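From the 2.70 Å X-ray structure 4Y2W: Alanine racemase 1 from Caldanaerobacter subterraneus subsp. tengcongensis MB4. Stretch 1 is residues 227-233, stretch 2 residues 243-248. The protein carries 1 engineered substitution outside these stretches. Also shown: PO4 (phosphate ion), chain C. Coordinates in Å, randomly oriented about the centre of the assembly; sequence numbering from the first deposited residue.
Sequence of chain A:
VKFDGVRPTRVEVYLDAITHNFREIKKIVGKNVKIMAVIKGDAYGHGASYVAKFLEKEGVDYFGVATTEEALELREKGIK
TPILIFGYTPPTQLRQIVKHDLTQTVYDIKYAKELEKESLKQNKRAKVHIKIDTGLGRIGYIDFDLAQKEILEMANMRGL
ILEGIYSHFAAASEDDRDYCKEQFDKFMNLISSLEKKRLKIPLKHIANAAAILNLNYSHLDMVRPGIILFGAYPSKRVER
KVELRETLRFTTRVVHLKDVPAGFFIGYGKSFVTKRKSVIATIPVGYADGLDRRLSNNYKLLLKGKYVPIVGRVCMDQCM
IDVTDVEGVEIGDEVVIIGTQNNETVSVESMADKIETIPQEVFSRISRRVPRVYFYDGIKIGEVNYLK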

# COMPACT_ATOMS: atom_id res chain seq x y z
N ILE A 227 7.62 -7.03 14.53
CA ILE A 227 6.20 -6.76 14.77
C ILE A 227 5.89 -6.55 16.25
O ILE A 227 5.05 -5.71 16.61
CB ILE A 227 5.30 -7.88 14.21
CG1 ILE A 227 3.82 -7.50 14.30
CG2 ILE A 227 5.54 -9.20 14.94
CD1 ILE A 227 3.47 -6.19 13.63
N ILE A 228 6.57 -7.29 17.12
CA ILE A 228 6.33 -7.22 18.55
C ILE A 228 6.58 -5.82 19.13
O ILE A 228 5.94 -5.42 20.10
CB ILE A 228 7.16 -8.29 19.30
CG1 ILE A 228 6.56 -8.57 20.68
CG2 ILE A 228 8.63 -7.88 19.39
CD1 ILE A 228 6.99 -9.91 21.24
N LEU A 229 7.49 -5.07 18.50
CA LEU A 229 7.74 -3.68 18.88
C LEU A 229 6.53 -2.78 18.60
O LEU A 229 6.46 -1.66 19.12
CB LEU A 229 8.96 -3.13 18.14
CG LEU A 229 10.32 -3.80 18.40
CD1 LEU A 229 11.33 -3.34 17.35
CD2 LEU A 229 10.82 -3.50 19.80
N PHE A 230 5.60 -3.25 17.77
CA PHE A 230 4.45 -2.45 17.34
C PHE A 230 3.11 -2.97 17.88
O PHE A 230 2.06 -2.82 17.25
CB PHE A 230 4.47 -2.35 15.80
CG PHE A 230 5.77 -1.83 15.27
CD1 PHE A 230 6.06 -0.46 15.32
CD2 PHE A 230 6.73 -2.69 14.76
CE1 PHE A 230 7.27 0.03 14.85
CE2 PHE A 230 7.95 -2.20 14.29
CZ PHE A 230 8.21 -0.85 14.33
N GLY A 231 3.16 -3.55 19.08
CA GLY A 231 1.96 -3.87 19.85
C GLY A 231 1.17 -5.07 19.39
O GLY A 231 -0.03 -5.16 19.66
N ALA A 232 1.82 -6.00 18.70
CA ALA A 232 1.14 -7.21 18.23
C ALA A 232 2.04 -8.44 18.37
O ALA A 232 3.26 -8.32 18.48
CB ALA A 232 0.71 -7.04 16.78
N TYR A 233 1.43 -9.61 18.36
CA TYR A 233 2.15 -10.87 18.41
C TYR A 233 2.13 -11.52 17.02
O TYR A 233 1.20 -11.28 16.24
CB TYR A 233 1.54 -11.80 19.45
CG TYR A 233 1.78 -11.34 20.88
CD1 TYR A 233 3.02 -11.52 21.49
CD2 TYR A 233 0.76 -10.75 21.63
CE1 TYR A 233 3.24 -11.11 22.80
CE2 TYR A 233 0.97 -10.33 22.93
CZ TYR A 233 2.22 -10.52 23.51
OH TYR A 233 2.45 -10.11 24.81
N GLU A 243 4.22 -7.08 28.44
CA GLU A 243 3.08 -6.17 28.49
C GLU A 243 3.19 -5.12 27.38
O GLU A 243 3.89 -4.12 27.53
CB GLU A 243 3.02 -5.46 29.85
CG GLU A 243 1.77 -4.61 30.05
CD GLU A 243 2.07 -3.20 30.55
OE1 GLU A 243 1.37 -2.26 30.11
OE2 GLU A 243 3.00 -3.03 31.36
N LEU A 244 2.47 -5.35 26.28
CA LEU A 244 2.54 -4.45 25.13
C LEU A 244 1.52 -3.32 25.21
O LEU A 244 0.42 -3.51 25.74
CB LEU A 244 2.35 -5.24 23.82
CG LEU A 244 3.39 -6.32 23.54
CD1 LEU A 244 3.01 -7.15 22.33
CD2 LEU A 244 4.78 -5.72 23.36
N ARG A 245 1.90 -2.16 24.69
CA ARG A 245 0.99 -1.01 24.57
C ARG A 245 0.66 -0.76 23.10
O ARG A 245 1.41 -1.14 22.20
CB ARG A 245 1.60 0.24 25.20
CG ARG A 245 1.96 0.07 26.67
CD ARG A 245 1.86 1.35 27.48
NE ARG A 245 2.77 2.41 27.04
CZ ARG A 245 2.46 3.43 26.24
NH1 ARG A 245 1.23 3.58 25.75
NH2 ARG A 245 3.39 4.32 25.93
N GLU A 246 -0.47 -0.11 22.87
CA GLU A 246 -0.95 0.15 21.52
C GLU A 246 -0.09 1.23 20.87
O GLU A 246 0.06 2.32 21.43
CB GLU A 246 -2.41 0.60 21.58
CG GLU A 246 -3.15 0.53 20.25
CD GLU A 246 -4.60 0.91 20.39
OE1 GLU A 246 -5.45 0.00 20.39
OE2 GLU A 246 -4.90 2.12 20.55
N THR A 247 0.47 0.91 19.71
CA THR A 247 1.42 1.79 19.03
C THR A 247 0.82 2.56 17.86
O THR A 247 1.31 3.64 17.52
CB THR A 247 2.64 1.00 18.51
OG1 THR A 247 2.19 -0.10 17.71
CG2 THR A 247 3.47 0.48 19.67
N LEU A 248 -0.22 2.01 17.23
CA LEU A 248 -0.85 2.63 16.07
C LEU A 248 -2.36 2.70 16.21
O LEU A 248 -3.00 1.71 16.58
CB LEU A 248 -0.50 1.85 14.81
CG LEU A 248 -1.11 2.36 13.50
CD1 LEU A 248 -0.14 2.14 12.35
CD2 LEU A 248 -2.47 1.73 13.20
P PO4 C . 9.37 -10.59 13.44
O1 PO4 C . 9.09 -10.27 14.89
O2 PO4 C . 9.06 -12.04 13.16
O3 PO4 C . 10.83 -10.33 13.15
O4 PO4 C . 8.51 -9.72 12.55

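The contact between these two stretches is small, burying 323 Å² with both sides summed, and it rests chiefly on two residues of stretch 2: a leucine that supplies apolar contact and a threonine that supplies a hydrogen bond. Stretch 2 begins at Glu243, which takes no part. Its CA-to-CB bond points away from stretch 1 and its side chain is exposed, a natural setting for a carboxylate.

Leu244 makes the largest contribution, with 103 Å² of its area covered by stretch 1. Its CA-to-CB bond points toward the other stretch, and the chi1 m, chi2 t rotamer, a common one for leucine, delivers both methyl groups to it. CD1 lies over one face of the Tyr233 ring, 3.9 Å from the ring centroid and 21° off the ring normal. This is a CH-pi contact, in which the weakly polarised C-H bonds of a methyl group meet the electron-rich face of an aromatic ring; the closest ring atom, Tyr233 CZ, is 3.7 Å from Leu244 CD1. Although the CA-to-CB bond of Tyr233 runs sideways to stretch 2, the end of its side chain comes nearer, so the length of tyrosine is what brings an aromatic face within reach. Both methyls also lie near Ile228: Leu244 CD1 is 4.2 Å and Leu244 CD2 4.3 Å from Ile228 CG1, and the closest approach is that of Leu244 CD2 to Ile228 O, 3.5 Å away. A branched, flexible apolar side chain suits this place because its two methyls can meet an aromatic ring, an aliphatic chain and the backbone together.

The CA-to-CB bond of Arg245 points away, and the backbone makes the contact: Arg245 O lies 3.6 Å from Gly231 CA. That approach explains much about the glycine. An ideal CB on Gly231 would fall 2.8 Å from Arg245 O, a clash, and the positive phi of 76° by itself favours glycine. Both local conformation and the close neighbouring carbonyl therefore suit a residue without a side chain. Glu246 follows with its CA-to-CB bond also directed away; its CA is 5.2 Å from Gly231 CA, so the backbones run near each other here. Charged residues suit these two partly exposed places, where Arg245 NH2 and both carboxylate oxygens of Glu246 are hydrogen-bonded elsewhere in the structure.

Thr247 turns back toward stretch 1 and forms the one hydrogen bond between the stretches. Its OG1 donates to Phe230 O across 2.8 Å, giving this buried backbone carbonyl a partner. With chi1 at 53° (p), the hydroxyl reaches that oxygen while Thr247 CG2 packs 3.7 Å from Leu229 O. Threonine thus combines a short-armed donor with a methyl that fills space beside the backbone. Within stretch 1, Phe230 N donates to Ile227 O at 2.8 Å, so both backbone polar groups of Phe230 are engaged. Leu248 closes the stretch in strand conformation, without contact to stretch 1; its apolar side chain suits a buried site.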